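Local atomic coordinates of SusD superfamily protein (Bacteroides fragilis NCTC 9343, PDB entry 3NQP), a protein that probably binds sugars at the outer membrane, as a SusD-family lipoprotein of a gut Bacteroides, its own glycan ligand being unknown. Residues 127-132 with 208-213; 160-165 with 219-224; 333-338 with 357-362. All coordinates share one frame; numbering follows the deposited sequence.

Contact 1. Residues 127-132 with 208-213; sequences YYFDLY and GEVYLW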
loop_
_atom_site.group_PDB
_atom_site.type_symbol
_atom_site.label_atom_id
_atom_site.label_comp_id
_atom_site.label_asym_id
_atom_site.label_seq_id
_atom_site.Cartn_x
_atom_site.Cartn_y
_atom_site.Cartn_z
ATOM N N TYR A 127 -6.547 -1.338 10.898
ATOM C CA TYR A 127 -5.483 -2.063 11.535
ATOM C C TYR A 127 -5.799 -3.557 11.548
ATOM O O TYR A 127 -4.961 -4.369 11.217
ATOM C CB TYR A 127 -5.268 -1.578 12.962
ATOM C CG TYR A 127 -4.497 -0.271 13.093
ATOM C CD1 TYR A 127 -3.202 -0.120 12.576
ATOM C CD2 TYR A 127 -5.034 0.796 13.784
ATOM C CE1 TYR A 127 -2.474 1.086 12.740
ATOM C CE2 TYR A 127 -4.311 1.992 13.964
ATOM C CZ TYR A 127 -3.047 2.133 13.463
ATOM O OH TYR A 127 -2.373 3.331 13.678
ATOM N N TYR A 128 -7.018 -3.922 11.910
ATOM C CA TYR A 128 -7.330 -5.348 11.962
ATOM C C TYR A 128 -7.294 -6.037 10.595
ATOM O O TYR A 128 -7.077 -7.242 10.526
ATOM C CB TYR A 128 -8.657 -5.609 12.696
ATOM C CG TYR A 128 -8.447 -5.774 14.200
ATOM C CD1 TYR A 128 -7.761 -6.876 14.725
ATOM C CD2 TYR A 128 -8.895 -4.835 15.069
ATOM C CE1 TYR A 128 -7.539 -7.021 16.105
ATOM C CE2 TYR A 128 -8.721 -4.980 16.460
ATOM C CZ TYR A 128 -8.046 -6.074 16.972
ATOM O OH TYR A 128 -7.887 -6.200 18.351
ATOM N N PHE A 129 -7.509 -5.285 9.519
ATOM C CA PHE A 129 -7.488 -5.842 8.160
ATOM C C PHE A 129 -6.039 -6.128 7.725
ATOM O O PHE A 129 -5.790 -7.145 7.059
ATOM C CB PHE A 129 -8.216 -4.912 7.179
ATOM C CG PHE A 129 -8.292 -5.421 5.748
ATOM C CD1 PHE A 129 -8.707 -6.701 5.453
ATOM C CD2 PHE A 129 -7.961 -4.573 4.689
ATOM C CE1 PHE A 129 -8.794 -7.137 4.140
ATOM C CE2 PHE A 129 -8.036 -4.986 3.382
ATOM C CZ PHE A 129 -8.470 -6.294 3.099
ATOM N N ASP A 130 -5.090 -5.267 8.094
ATOM C CA ASP A 130 -3.661 -5.613 7.935
ATOM C C ASP A 130 -3.351 -6.895 8.746
ATOM O O ASP A 130 -2.723 -7.840 8.213
ATOM C CB ASP A 130 -2.745 -4.476 8.341
ATOM C CG ASP A 130 -2.444 -3.479 7.179
ATOM O OD1 ASP A 130 -3.041 -3.596 6.089
ATOM O OD2 ASP A 130 -1.623 -2.577 7.399
ATOM N N LEU A 131 -3.772 -6.942 10.012
ATOM C CA LEU A 131 -3.480 -8.114 10.844
ATOM C C LEU A 131 -4.099 -9.375 10.230
ATOM O O LEU A 131 -3.467 -10.432 10.193
ATOM C CB LEU A 131 -3.941 -7.908 12.296
ATOM C CG LEU A 131 -3.108 -6.879 13.098
ATOM C CD1 LEU A 131 -3.754 -6.656 14.413
ATOM C CD2 LEU A 131 -1.651 -7.275 13.314
ATOM N N TYR A 132 -5.315 -9.270 9.695
ATOM C CA TYR A 132 -5.968 -10.445 9.045
ATOM C C TYR A 132 -5.232 -10.905 7.796
ATOM O O TYR A 132 -5.052 -12.092 7.575
ATOM C CB TYR A 132 -7.424 -10.102 8.708
ATOM C CG TYR A 132 -8.220 -11.075 7.902
ATOM C CD1 TYR A 132 -8.113 -11.112 6.529
ATOM C CD2 TYR A 132 -9.091 -11.994 8.529
ATOM C CE1 TYR A 132 -8.848 -11.980 5.771
ATOM C CE2 TYR A 132 -9.876 -12.873 7.775
ATOM C CZ TYR A 132 -9.755 -12.857 6.387
ATOM O OH TYR A 132 -10.503 -13.696 5.592
ATOM N N GLY A 208 -14.456 -1.272 0.055
ATOM C CA GLY A 208 -14.184 -1.824 -1.256
ATOM C C GLY A 208 -13.048 -2.831 -1.212
ATOM O O GLY A 208 -13.127 -3.878 -1.847
ATOM N N GLU A 209 -11.998 -2.520 -0.454
ATOM C CA GLU A 209 -10.814 -3.381 -0.386
ATOM C C GLU A 209 -11.131 -4.673 0.382
ATOM O O GLU A 209 -10.791 -5.775 -0.062
ATOM C CB GLU A 209 -9.642 -2.648 0.280
ATOM C CG GLU A 209 -8.269 -3.230 0.004
ATOM C CD GLU A 209 -7.179 -2.374 0.632
ATOM O OE1 GLU A 209 -7.424 -1.631 1.596
ATOM O OE2 GLU A 209 -6.069 -2.416 0.143
ATOM N N VAL A 210 -11.807 -4.525 1.506
ATOM C CA VAL A 210 -12.156 -5.651 2.389
ATOM C C VAL A 210 -13.159 -6.609 1.713
ATOM O O VAL A 210 -12.897 -7.808 1.621
ATOM C CB VAL A 210 -12.727 -5.156 3.732
ATOM C CG1 VAL A 210 -13.408 -6.322 4.494
ATOM C CG2 VAL A 210 -11.619 -4.478 4.599
ATOM N N TYR A 211 -14.255 -6.078 1.175
ATOM C CA TYR A 211 -15.258 -6.912 0.512
ATOM C C TYR A 211 -14.779 -7.561 -0.818
ATOM O O TYR A 211 -15.113 -8.719 -1.113
ATOM C CB TYR A 211 -16.601 -6.170 0.361
ATOM C CG TYR A 211 -17.375 -6.120 1.666
ATOM C CD1 TYR A 211 -17.099 -5.130 2.609
ATOM C CD2 TYR A 211 -18.327 -7.047 1.955
ATOM C CE1 TYR A 211 -17.756 -5.063 3.775
ATOM C CE2 TYR A 211 -19.021 -7.019 3.170
ATOM C CZ TYR A 211 -18.727 -6.027 4.077
ATOM O OH TYR A 211 -19.372 -5.967 5.274
ATOM N N LEU A 212 -13.944 -6.884 -1.597
ATOM C CA LEU A 212 -13.332 -7.573 -2.705
ATOM C C LEU A 212 -12.464 -8.743 -2.241
ATOM O O LEU A 212 -12.507 -9.835 -2.801
ATOM C CB LEU A 212 -12.429 -6.646 -3.547
ATOM C CG LEU A 212 -11.803 -7.355 -4.749
ATOM C CD1 LEU A 212 -12.828 -7.997 -5.739
ATOM C CD2 LEU A 212 -10.886 -6.317 -5.475
ATOM N N TRP A 213 -11.621 -8.479 -1.261
ATOM C CA TRP A 213 -10.762 -9.513 -0.692
ATOM C C TRP A 213 -11.592 -10.722 -0.234
ATOM O O TRP A 213 -11.319 -11.841 -0.665
ATOM C CB TRP A 213 -9.935 -8.957 0.462
ATOM C CG TRP A 213 -9.063 -9.951 1.071
ATOM C CD1 TRP A 213 -9.464 -11.005 1.901
ATOM C CD2 TRP A 213 -7.640 -10.098 0.897
ATOM N NE1 TRP A 213 -8.364 -11.755 2.252
ATOM C CE2 TRP A 213 -7.244 -11.229 1.654
ATOM C CE3 TRP A 213 -6.652 -9.374 0.195
ATOM C CZ2 TRP A 213 -5.916 -11.650 1.724
ATOM C CZ3 TRP A 213 -5.338 -9.798 0.284
ATOM C CH2 TRP A 213 -4.985 -10.919 1.049
HETATM O O HOH W 1 -9.576 -14.181 3.319
#

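Contact 2. Residues 160-165 with 219-224; sequences RSTPKE and TGDDVA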
loop_
_atom_site.group_PDB
_atom_site.type_symbol
_atom_site.label_atom_id
_atom_site.label_comp_id
_atom_site.label_asym_id
_atom_site.label_seq_id
_atom_site.Cartn_x
_atom_site.Cartn_y
_atom_site.Cartn_z
ATOM N N ARG A 160 -5.359 -16.221 19.978
ATOM C CA ARG A 160 -5.738 -15.747 18.664
ATOM C C ARG A 160 -7.174 -16.149 18.365
ATOM O O ARG A 160 -7.513 -17.295 18.484
ATOM C CB ARG A 160 -4.800 -16.328 17.620
ATOM C CG ARG A 160 -3.358 -15.950 17.872
ATOM C CD ARG A 160 -2.369 -16.665 16.963
ATOM N NE ARG A 160 -2.460 -16.294 15.559
ATOM C CZ ARG A 160 -1.482 -16.488 14.676
ATOM N NH1 ARG A 160 -0.334 -17.039 15.024
ATOM N NH2 ARG A 160 -1.652 -16.138 13.419
ATOM N N SER A 161 -8.014 -15.204 17.946
ATOM C CA SER A 161 -9.345 -15.543 17.420
ATOM C C SER A 161 -9.184 -16.065 15.996
ATOM O O SER A 161 -8.144 -15.819 15.372
ATOM C CB SER A 161 -10.256 -14.337 17.395
ATOM O OG SER A 161 -10.630 -13.965 18.703
ATOM N N THR A 162 -10.196 -16.772 15.478
ATOM C CA THR A 162 -10.088 -17.318 14.116
ATOM C C THR A 162 -10.189 -16.205 13.038
ATOM O O THR A 162 -10.706 -15.098 13.314
ATOM C CB THR A 162 -11.180 -18.327 13.828
ATOM O OG1 THR A 162 -12.419 -17.635 13.724
ATOM C CG2 THR A 162 -11.267 -19.490 14.961
ATOM N N PRO A 163 -9.710 -16.479 11.807
ATOM C CA PRO A 163 -9.895 -15.464 10.755
ATOM C C PRO A 163 -11.353 -14.982 10.604
ATOM O O PRO A 163 -11.615 -13.767 10.512
ATOM C CB PRO A 163 -9.457 -16.178 9.485
ATOM C CG PRO A 163 -8.396 -17.101 9.968
ATOM C CD PRO A 163 -8.919 -17.614 11.326
ATOM N N LYS A 164 -12.301 -15.911 10.566
ATOM C CA LYS A 164 -13.711 -15.513 10.492
ATOM C C LYS A 164 -14.121 -14.573 11.619
ATOM O O LYS A 164 -14.825 -13.585 11.369
ATOM C CB LYS A 164 -14.654 -16.720 10.468
ATOM C CG LYS A 164 -16.131 -16.329 10.608
ATOM C CD LYS A 164 -16.675 -15.607 9.380
ATOM C CE LYS A 164 -18.221 -15.669 9.365
ATOM N NZ LYS A 164 -18.869 -14.895 8.277
ATOM N N GLU A 165 -13.711 -14.877 12.857
ATOM C CA GLU A 165 -14.054 -14.011 13.993
ATOM C C GLU A 165 -13.449 -12.612 13.807
ATOM O O GLU A 165 -14.120 -11.622 14.097
ATOM C CB GLU A 165 -13.582 -14.591 15.313
ATOM C CG GLU A 165 -14.365 -15.851 15.727
ATOM C CD GLU A 165 -13.760 -16.553 16.927
ATOM O OE1 GLU A 165 -12.552 -16.711 17.029
ATOM O OE2 GLU A 165 -14.529 -16.982 17.775
ATOM N N THR A 219 -9.361 -17.509 3.930
ATOM C CA THR A 219 -8.331 -17.631 4.977
ATOM C C THR A 219 -8.919 -18.424 6.124
ATOM O O THR A 219 -9.915 -18.014 6.705
ATOM C CB THR A 219 -7.851 -16.247 5.469
ATOM O OG1 THR A 219 -7.449 -15.484 4.334
ATOM C CG2 THR A 219 -6.619 -16.354 6.445
ATOM N N GLY A 220 -8.306 -19.557 6.440
ATOM C CA GLY A 220 -8.838 -20.478 7.455
ATOM C C GLY A 220 -10.318 -20.735 7.298
ATOM O O GLY A 220 -10.742 -21.221 6.259
ATOM N N ASP A 221 -11.086 -20.401 8.336
ATOM C CA ASP A 221 -12.545 -20.576 8.376
ATOM C C ASP A 221 -13.328 -19.403 7.748
ATOM O O ASP A 221 -14.560 -19.382 7.765
ATOM C CB ASP A 221 -13.040 -20.865 9.822
ATOM C CG ASP A 221 -12.831 -19.703 10.767
ATOM O OD1 ASP A 221 -12.087 -18.750 10.400
ATOM O OD2 ASP A 221 -13.420 -19.724 11.873
ATOM N N ASP A 222 -12.620 -18.419 7.193
ATOM C CA ASP A 222 -13.309 -17.326 6.500
ATOM C C ASP A 222 -13.299 -17.607 4.995
ATOM O O ASP A 222 -12.333 -17.316 4.335
ATOM C CB ASP A 222 -12.644 -16.010 6.871
ATOM C CG ASP A 222 -13.513 -14.811 6.569
ATOM O OD1 ASP A 222 -14.750 -14.919 6.690
ATOM O OD2 ASP A 222 -12.943 -13.756 6.228
ATOM N N VAL A 223 -14.376 -18.209 4.481
ATOM C CA VAL A 223 -14.454 -18.776 3.129
ATOM C C VAL A 223 -14.863 -17.722 2.080
ATOM O O VAL A 223 -15.803 -16.991 2.299
ATOM C CB VAL A 223 -15.449 -20.014 3.070
ATOM C CG1 VAL A 223 -15.510 -20.651 1.631
ATOM C CG2 VAL A 223 -15.025 -21.117 4.072
ATOM N N ALA A 224 -14.143 -17.656 0.959
ATOM C CA ALA A 224 -14.447 -16.712 -0.121
ATOM C C ALA A 224 -15.963 -16.706 -0.381
ATOM O O ALA A 224 -16.596 -17.764 -0.464
ATOM C CB ALA A 224 -13.688 -17.059 -1.383
HETATM O O HOH W 2 -17.324 -16.023 6.468
#

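Contact 3. Residues 333-338 with 357-362; sequences RKEATF and HVRKNI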
loop_
_atom_site.group_PDB
_atom_site.type_symbol
_atom_site.label_atom_id
_atom_site.label_comp_id
_atom_site.label_asym_id
_atom_site.label_seq_id
_atom_site.Cartn_x
_atom_site.Cartn_y
_atom_site.Cartn_z
ATOM N N ARG A 333 5.043 7.641 -16.191
ATOM C CA ARG A 333 5.328 7.055 -14.865
ATOM C C ARG A 333 6.774 6.566 -14.772
ATOM O O ARG A 333 7.319 6.436 -13.671
ATOM C CB ARG A 333 4.385 5.907 -14.552
ATOM C CG ARG A 333 2.911 6.308 -14.513
ATOM C CD ARG A 333 2.015 5.126 -14.306
ATOM N NE ARG A 333 1.963 4.296 -15.500
ATOM C CZ ARG A 333 0.993 3.446 -15.802
ATOM N NH1 ARG A 333 -0.031 3.238 -14.969
ATOM N NH2 ARG A 333 1.052 2.776 -16.929
ATOM N N LYS A 334 7.376 6.254 -15.912
ATOM C CA LYS A 334 8.732 5.667 -15.929
ATOM C C LYS A 334 9.743 6.595 -15.243
ATOM O O LYS A 334 10.359 6.240 -14.208
ATOM C CB LYS A 334 9.146 5.301 -17.360
ATOM C CG LYS A 334 10.470 4.541 -17.460
ATOM C CD LYS A 334 10.728 4.077 -18.921
ATOM C CE LYS A 334 11.952 3.189 -19.061
ATOM N NZ LYS A 334 11.880 2.341 -20.288
ATOM N N GLU A 335 9.911 7.783 -15.802
ATOM C CA GLU A 335 10.877 8.752 -15.262
ATOM C C GLU A 335 10.312 9.512 -14.064
ATOM O O GLU A 335 11.068 10.008 -13.251
ATOM C CB GLU A 335 11.390 9.703 -16.371
ATOM C CG GLU A 335 12.060 8.971 -17.446
ATOM C CD GLU A 335 13.302 8.229 -16.958
ATOM O OE1 GLU A 335 14.162 8.828 -16.220
ATOM O OE2 GLU A 335 13.405 7.045 -17.359
ATOM N N ALA A 336 8.989 9.544 -13.883
ATOM C CA ALA A 336 8.437 10.105 -12.638
ATOM C C ALA A 336 8.794 9.198 -11.446
ATOM O O ALA A 336 9.021 9.679 -10.338
ATOM C CB ALA A 336 6.939 10.271 -12.740
ATOM N N THR A 337 8.836 7.888 -11.673
ATOM C CA THR A 337 9.037 6.972 -10.589
ATOM C C THR A 337 10.526 6.748 -10.349
ATOM O O THR A 337 10.954 6.649 -9.189
ATOM C CB THR A 337 8.300 5.593 -10.852
ATOM O OG1 THR A 337 6.882 5.817 -11.099
ATOM C CG2 THR A 337 8.529 4.630 -9.661
ATOM N N PHE A 338 11.296 6.640 -11.438
ATOM C CA PHE A 338 12.646 6.212 -11.394
ATOM C C PHE A 338 13.622 7.161 -12.109
ATOM O O PHE A 338 13.260 7.850 -13.061
ATOM C CB PHE A 338 12.786 4.897 -12.130
ATOM C CG PHE A 338 12.174 3.715 -11.451
ATOM C CD1 PHE A 338 12.746 3.160 -10.325
ATOM C CD2 PHE A 338 11.098 3.077 -12.028
ATOM C CE1 PHE A 338 12.206 2.006 -9.757
ATOM C CE2 PHE A 338 10.538 1.924 -11.415
ATOM C CZ PHE A 338 11.129 1.403 -10.325
ATOM N N HIS A 357 16.621 3.928 -9.144
ATOM C CA HIS A 357 16.575 4.709 -7.927
ATOM C C HIS A 357 15.255 5.509 -7.902
ATOM O O HIS A 357 14.862 6.109 -8.900
ATOM C CB HIS A 357 17.809 5.644 -7.905
ATOM C CG HIS A 357 19.086 4.967 -8.298
ATOM N ND1 HIS A 357 19.925 4.378 -7.379
ATOM C CD2 HIS A 357 19.676 4.792 -9.514
ATOM C CE1 HIS A 357 20.961 3.842 -8.013
ATOM N NE2 HIS A 357 20.847 4.104 -9.306
ATOM N N VAL A 358 14.515 5.433 -6.793
ATOM C CA VAL A 358 13.134 5.868 -6.811
ATOM C C VAL A 358 13.028 7.319 -6.397
ATOM O O VAL A 358 13.383 7.690 -5.253
ATOM C CB VAL A 358 12.228 4.958 -5.892
ATOM C CG1 VAL A 358 10.784 5.480 -5.891
ATOM C CG2 VAL A 358 12.279 3.484 -6.402
ATOM N N ARG A 359 12.530 8.144 -7.330
ATOM C CA ARG A 359 12.309 9.554 -7.087
ATOM C C ARG A 359 10.815 9.939 -7.110
ATOM O O ARG A 359 10.474 11.121 -7.222
ATOM C CB ARG A 359 13.077 10.373 -8.131
ATOM C CG ARG A 359 12.682 10.069 -9.551
ATOM C CD ARG A 359 13.220 11.158 -10.497
ATOM N NE ARG A 359 13.372 10.620 -11.837
ATOM C CZ ARG A 359 14.201 11.135 -12.742
ATOM N NH1 ARG A 359 14.908 12.202 -12.410
ATOM N NH2 ARG A 359 14.326 10.579 -13.956
ATOM N N LYS A 360 9.945 8.937 -6.969
ATOM C CA LYS A 360 8.496 9.104 -7.060
ATOM C C LYS A 360 7.938 10.075 -6.048
ATOM O O LYS A 360 7.027 10.835 -6.377
ATOM C CB LYS A 360 7.802 7.753 -6.842
ATOM C CG LYS A 360 6.290 7.754 -7.178
ATOM C CD LYS A 360 5.721 6.330 -7.205
ATOM C CE LYS A 360 4.202 6.337 -7.361
ATOM N NZ LYS A 360 3.684 4.982 -7.648
ATOM N N ASN A 361 8.463 10.032 -4.824
ATOM C CA ASN A 361 7.815 10.685 -3.668
ATOM C C ASN A 361 8.868 11.042 -2.596
ATOM O O ASN A 361 8.781 10.640 -1.454
ATOM C CB ASN A 361 6.704 9.760 -3.136
ATOM C CG ASN A 361 5.848 10.388 -2.060
ATOM O OD1 ASN A 361 5.569 11.598 -2.086
ATOM N ND2 ASN A 361 5.369 9.548 -1.129
ATOM N N ILE A 362 9.919 11.747 -3.022
ATOM C CA ILE A 362 11.052 12.108 -2.141
ATOM C C ILE A 362 10.999 13.572 -1.666
ATOM O O ILE A 362 12.030 14.180 -1.327
ATOM C CB ILE A 362 12.426 11.731 -2.776
ATOM C CG1 ILE A 362 12.625 12.377 -4.154
ATOM C CG2 ILE A 362 12.546 10.204 -2.882
ATOM C CD1 ILE A 362 14.169 12.532 -4.611
HETATM O O HOH W 3 4.736 4.244 -10.143
#

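Contact 1. Residues 127-132 with 208-213
F129 takes V210 over one face of its ring: V210 CG2 sits 3.5 Å from the ring centroid, almost on the normal, a CH-pi contact. The two helices run in roughly the same direction, their axes 11.6 Å apart and inclined at 30°. F129 CB points toward 208-213, with CG anti to the backbone N (chi1 -178°). The rim has other neighbours, with E209 CG 3.8 Å from F129 CE2 and the E209 carboxylate carbon in the plane of the ring. F129 in turn directs its own edge at the indole of W213, a T-shaped pair with planes at 89° and F129 CE1 above the indole face. One turn on, W213 NE1 lies at the edge of the Y132 ring, near its plane, 3.6 Å from Y132 CE1, the two rings being oblique. R133 adds a cation-pi contact to F129, while E209 OE1 is bound by the hydroxyl of Y380. F129, Y132 and W213 thus form an aromatic cluster between helices 110-135 and 200-216. With no direct hydrogen bond across, dispersion and aromatic quadrupole contacts dominate this buried interface, and a water accepts from W213 NE1 at 2.9 Å, lying unusually close to Y132 OH.

Contact 2. Residues 160-165 with 219-224
D221 reaches across to the start of helix 163-181 and meets T162, P163 and K164 with its carboxylate. From CB the chain turns so that CG falls between the backbone N and the carbonyl carbon (chi1 66°), and CG comes to 3.5 Å from K164 CB. The two oxygens then divide the work. OD1 accepts from the backbone N of K164 at 2.9 Å in a fairly straight bond (163°), the donor on the syn side but 29° out of the carboxylate plane; P163 CD also lies near this oxygen. OD2 receives the hydroxyl of T162, OG1 to OD2 3.0 Å, on its syn lone pair, the two side chains crossing at about a right angle. A first-turn amide and a threonine hydroxyl thus fix the rotation of the carboxylate, and the N-terminal end of the helix would be expected to stabilise its negative charge.

P163 CB lies 3.4 Å from T219 O, and its CG faces T219 CG2. The D222 and K164 side chains cross at about a right angle; in the K164 conformer described, the chain bends at chi2 and CD comes to 3.4 Å from D222 OD1.

T162 OG1 also accepts from E165 N, while E165 OE1 accepts from T162 N: a reciprocal capping box with T162 as N-cap. Facing it, T219 to D222 form a type II' beta turn with G220, at positive phi, in its second position, so the contact is a capping-box helix N terminus packed against a type II' turn.

Contact 3. Residues 333-338 with 357-362
T337 ends a short helix and F338 starts a strand, pairing with V358 as an antiparallel non-hydrogen-bonded pair whose CA atoms are 4.6 Å apart. The carbonyl of T337 accepts from R359 N at 2.9 Å, and CA-H...O contacts from V358 CA to T337 O and from F338 CA to H357 O accompany the close approach of the backbones. Both side chains of the F338-V358 pair lie on one face of the sheet, where V358 CG2 reaches F338 CE1 at 3.7 Å in an oblique approach and T337 CG2 lies over a face of the same ring.

This is the junction of helix 333-337 with the base of a two-stranded antiparallel beta hairpin, 338-344 with 351-358, in the SusD-family region of the chain. R359, just past the second strand, extends from CG to NE back over the helix end. Its NE has two weak bonds, to E335 O at 2.8 Å and to F338 O at 3.0 Å, and NH2 shares the latter carbonyl through another weak bond.

NH2 also makes a salt bridge to E335 OE1 at 2.9 Å, its hydrogen bond weak in geometry, the guanidinium and carboxylate planes being 84° apart; E335 OE2 is held by the hydroxyl of Y324. K360 lies alongside T337, pointing the same way, its extended chain carrying CD past T337 OG1 and CG2. A water donates to T337 OG1 and accepts from K360 NZ, an ammonium that also binds I447 O and E449. T337 OG1 itself donates to R333 O, which takes the T337 amide as well.

In the fold
From the N terminus, helix 110-135 supplies the first half of contact 1, which closes only at helix 200-216. Contact 2 opens within that span, at the start of helix 163-181, and closes just beyond it, in the loop before helix 228-241, so the two cross along the chain. They also touch in space: Y132 OH of contact 1 lies 2.5 Å from D222 OD2 of contact 2, a short and doubtful hydrogen bond, where three helices and a loop come together. Contact 3 follows in series and joins helix 333-337 to the base of the hairpin of strands 338-344 and 351-358. Its centre is about 28 Å from that of contact 1, on the opposite side of the chain's centre.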